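Local coordinates for glutathione s-transferase protein (Ralstonia solanacearum, PDB 3TOU), which binds glutathione and probably acts as a glutathione transferase, joining the thiol of glutathione to electrophilic substrates, at residues G60-D64 with S65-A69. Sequence-based numbering, arbitrary orientation.
With GSH (glutathione), chain C.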
ATOM      1  N   GLY A  60      18.569   6.548  -8.569  1.00 20.45           N
ATOM      2  CA  GLY A  60      17.122   6.337  -8.772  1.00 19.93           C
ATOM      3  C   GLY A  60      16.520   5.685  -7.538  1.00 16.73           C
ATOM      4  O   GLY A  60      17.150   4.850  -6.920  1.00 17.31           O
ATOM      5  N   ALA A  61      15.303   6.075  -7.183  1.00 16.82           N
ATOM      6  CA  ALA A  61      14.696   5.632  -5.928  1.00 17.05           C
ATOM      7  C   ALA A  61      13.410   4.864  -6.215  1.00 13.00           C
ATOM      8  O   ALA A  61      12.652   5.225  -7.123  1.00 17.82           O
ATOM      9  CB  ALA A  61      14.405   6.811  -5.045  1.00 18.90           C
ATOM     10  N   LEU A  62      13.184   3.801  -5.448  1.00 12.78           N
ATOM     11  CA  LEU A  62      12.009   2.956  -5.626  1.00 11.28           C
ATOM     12  C   LEU A  62      11.232   2.867  -4.323  1.00 10.20           C
ATOM     13  O   LEU A  62      11.824   2.808  -3.251  1.00 11.05           O
ATOM     14  CB  LEU A  62      12.457   1.559  -6.036  1.00 13.95           C
ATOM     15  CG  LEU A  62      11.463   0.719  -6.806  1.00 22.67           C
ATOM     16  CD1 LEU A  62      10.973   1.500  -8.051  1.00 24.19           C
ATOM     17  CD2 LEU A  62      12.165  -0.575  -7.197  1.00 24.93           C
ATOM     18  N   PHE A  63       9.902   2.839  -4.431  1.00 11.30           N
ATOM     19  CA  PHE A  63       8.998   2.780  -3.275  1.00 11.66           C
ATOM     20  C   PHE A  63       7.633   2.374  -3.889  1.00 10.03           C
ATOM     21  O   PHE A  63       7.485   2.484  -5.107  1.00 11.30           O
ATOM     22  CB  PHE A  63       8.935   4.164  -2.577  1.00 11.17           C
ATOM     23  CG  PHE A  63       8.611   5.299  -3.529  1.00 12.33           C
ATOM     24  CD1 PHE A  63       7.281   5.652  -3.783  1.00 11.87           C
ATOM     25  CD2 PHE A  63       9.632   5.992  -4.182  1.00 15.45           C
ATOM     26  CE1 PHE A  63       6.970   6.672  -4.685  1.00 13.00           C
ATOM     27  CE2 PHE A  63       9.330   7.013  -5.080  1.00 17.40           C
ATOM     28  CZ  PHE A  63       7.998   7.361  -5.322  1.00 15.08           C
ATOM     29  N   ASP A  64       6.644   1.902  -3.117  1.00 11.32           N
ATOM     30  CA  ASP A  64       6.741   1.574  -1.689  1.00 10.34           C
ATOM     31  C   ASP A  64       7.194   0.122  -1.496  1.00 13.13           C
ATOM     32  O   ASP A  64       7.793  -0.457  -2.406  1.00 11.05           O
ATOM     33  CB  ASP A  64       5.401   1.852  -1.015  1.00 11.35           C
ATOM     34  CG  ASP A  64       4.260   0.988  -1.557  1.00 15.73           C
ATOM     35  OD1 ASP A  64       4.459   0.123  -2.460  1.00 12.39           O
ATOM     36  OD2 ASP A  64       3.136   1.160  -1.034  1.00 14.96           O
ATOM     37  N   SER A  65       6.928  -0.464  -0.326  1.00 10.91           N
ATOM     38  CA  SER A  65       7.412  -1.820  -0.035  1.00 10.76           C
ATOM     39  C   SER A  65       6.934  -2.870  -1.024  1.00 10.75           C
ATOM     40  O   SER A  65       7.674  -3.797  -1.343  1.00 10.39           O
ATOM     41  CB  SER A  65       7.048  -2.250   1.387  1.00 11.51           C
ATOM     42  OG  SER A  65       5.653  -2.466   1.513  1.00 11.81           O
ATOM     43  N   ARG A  66       5.712  -2.720  -1.539  1.00 11.32           N
ATOM     44  CA  ARG A  66       5.183  -3.700  -2.507  1.00 11.40           C
ATOM     45  C   ARG A  66       5.934  -3.626  -3.828  1.00 11.15           C
ATOM     46  O   ARG A  66       6.246  -4.662  -4.434  1.00 13.69           O
ATOM     47  CB  ARG A  66       3.711  -3.449  -2.786  1.00 13.75           C
ATOM     48  CG  ARG A  66       2.825  -3.610  -1.601  1.00 12.17           C
ATOM     49  CD  ARG A  66       1.404  -3.756  -2.096  1.00 16.47           C
ATOM     50  NE  ARG A  66       0.471  -3.517  -1.014  1.00 14.30           N
ATOM     51  CZ  ARG A  66      -0.843  -3.419  -1.163  1.00 15.24           C
ATOM     52  NH1 ARG A  66      -1.399  -3.565  -2.370  1.00 14.31           N
ATOM     53  NH2 ARG A  66      -1.593  -3.178  -0.083  1.00 15.12           N
ATOM     54  N   VAL A  67       6.235  -2.400  -4.256  1.00  8.49           N
ATOM     55  CA  VAL A  67       6.957  -2.190  -5.506  1.00  8.99           C
ATOM     56  C   VAL A  67       8.391  -2.728  -5.396  1.00 10.14           C
ATOM     57  O   VAL A  67       8.896  -3.380  -6.323  1.00 11.40           O
ATOM     58  CB  VAL A  67       6.977  -0.679  -5.880  1.00  7.46           C
ATOM     59  CG1 VAL A  67       7.779  -0.438  -7.171  1.00  9.00           C
ATOM     60  CG2 VAL A  67       5.531  -0.147  -6.053  1.00 10.94           C
ATOM     61  N   ILE A  68       9.029  -2.446  -4.262  1.00  9.79           N
ATOM     62  CA  ILE A  68      10.409  -2.901  -4.007  1.00  9.89           C
ATOM     63  C   ILE A  68      10.466  -4.438  -3.977  1.00 11.81           C
ATOM     64  O   ILE A  68      11.326  -5.038  -4.631  1.00 11.06           O
ATOM     65  CB  ILE A  68      10.993  -2.295  -2.712  1.00 10.02           C
ATOM     66  CG1 ILE A  68      11.096  -0.759  -2.810  1.00  9.07           C
ATOM     67  CG2 ILE A  68      12.401  -2.877  -2.408  1.00 12.17           C
ATOM     68  CD1 ILE A  68      11.158  -0.065  -1.443  1.00 11.72           C
ATOM     69  N   ALA A  69       9.545  -5.061  -3.238  1.00 10.65           N
ATOM     70  CA  ALA A  69       9.494  -6.527  -3.137  1.00 12.44           C
ATOM     71  C   ALA A  69       9.292  -7.160  -4.506  1.00 11.67           C
ATOM     72  O   ALA A  69       9.937  -8.173  -4.831  1.00 13.49           O
ATOM     73  CB  ALA A  69       8.382  -6.977  -2.173  1.00 10.37           C
TER
HETATM   74  N1  GSH C 227       2.778   2.033   1.775  1.00 18.92           N
HETATM   75  CA1 GSH C 227       4.081   2.020   2.455  1.00 20.57           C
HETATM   76  C1  GSH C 227       4.829   0.734   2.197  1.00 16.70           C
HETATM   77  O11 GSH C 227       6.085   0.753   2.138  1.00 16.44           O
HETATM   78  O12 GSH C 227       4.226  -0.342   2.007  1.00 18.44           O
HETATM   79  CB1 GSH C 227       3.940   2.280   3.956  1.00 21.17           C
HETATM   80  CG1 GSH C 227       5.288   2.736   4.542  1.00 19.80           C
HETATM   81  CD1 GSH C 227       5.159   3.388   5.904  1.00 22.57           C
HETATM   82  OE1 GSH C 227       3.937   3.952   6.315  1.00 27.69           O
HETATM   83  N2  GSH C 227       6.256   3.413   6.663  1.00 23.66           N
HETATM   84  CA2 GSH C 227       6.308   4.180   7.905  1.00 27.19           C
HETATM   85  C2  GSH C 227       6.661   5.595   7.601  1.00 27.15           C
HETATM   86  O2  GSH C 227       7.849   5.728   6.904  1.00 19.49           O
HETATM   87  CB2 GSH C 227       7.420   3.667   8.824  1.00 29.60           C
HETATM   88  SG2 GSH C 227       7.033   1.999   9.401  1.00 31.33           S
HETATM   89  N3  GSH C 227       5.890   6.616   7.983  1.00 20.55           N
HETATM   90  CA3 GSH C 227       6.400   7.983   7.996  1.00 20.41           C
HETATM   91  C3  GSH C 227       5.388   9.011   7.568  1.00 24.88           C
HETATM   92  O31 GSH C 227       5.644  10.231   7.617  1.00 27.69           O
HETATM   93  O32 GSH C 227       4.275   8.661   7.169  1.00 29.71           O
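Asp64 caps the helix that begins at Ser65: its OD1 accepts a weak, bent bond from Arg66 N (3.2 Å, N-H...O angle 132°), while its main-chain O takes Ile68 N at 3.0 Å in the first full helical turn. With chi1 at 63°, the CB-CG bond of Asp64 is staggered over its own main chain, flanked by N and C, which turns the carboxylate toward the helix start. Asp64 OD2 accepts from N1, the glutathione amine, at 3.0 Å. Ser65 grips the neighbouring carboxylate of the ligand twice, from the main chain (N to O11, 2.9 Å) and from the hydroxyl (OG to O12, 2.6 Å).

Packing is tightest on the apolar flank. The CB of Val67 lies 3.3 Å from Phe63 O, a buried carbonyl without a hydrogen-bond partner in the model. Leu62 CD1 meets Val67 CG1 at 3.8 Å, the side chains crossing at a slant. Ile68, its chain extended to CD1, sets that methyl 3.5 Å from Leu62 O, so Leu62, the end of strand 61-62, packs against both Val67 and Ile68. Between the two segments the contact is looser at Arg66, whose CB lies beside Asp64 OD1 but whose extended chain leads away, its end held by salt bridges to Asp100 and to Asp64 of the second subunit; Arg66 of that subunit likewise pairs with this Asp64.

This is the strand-to-helix turn of the thioredoxin-like glutathione transferase domain, with a cis peptide between Phe63 and Asp64. Its chemistry implies that helix capping, dimer pairing and recognition of the gamma-glutamyl amine and carboxylate are brought together at one aspartate and the serine after it, consistent with the dimer contact helping to set the ligand-binding carboxylate.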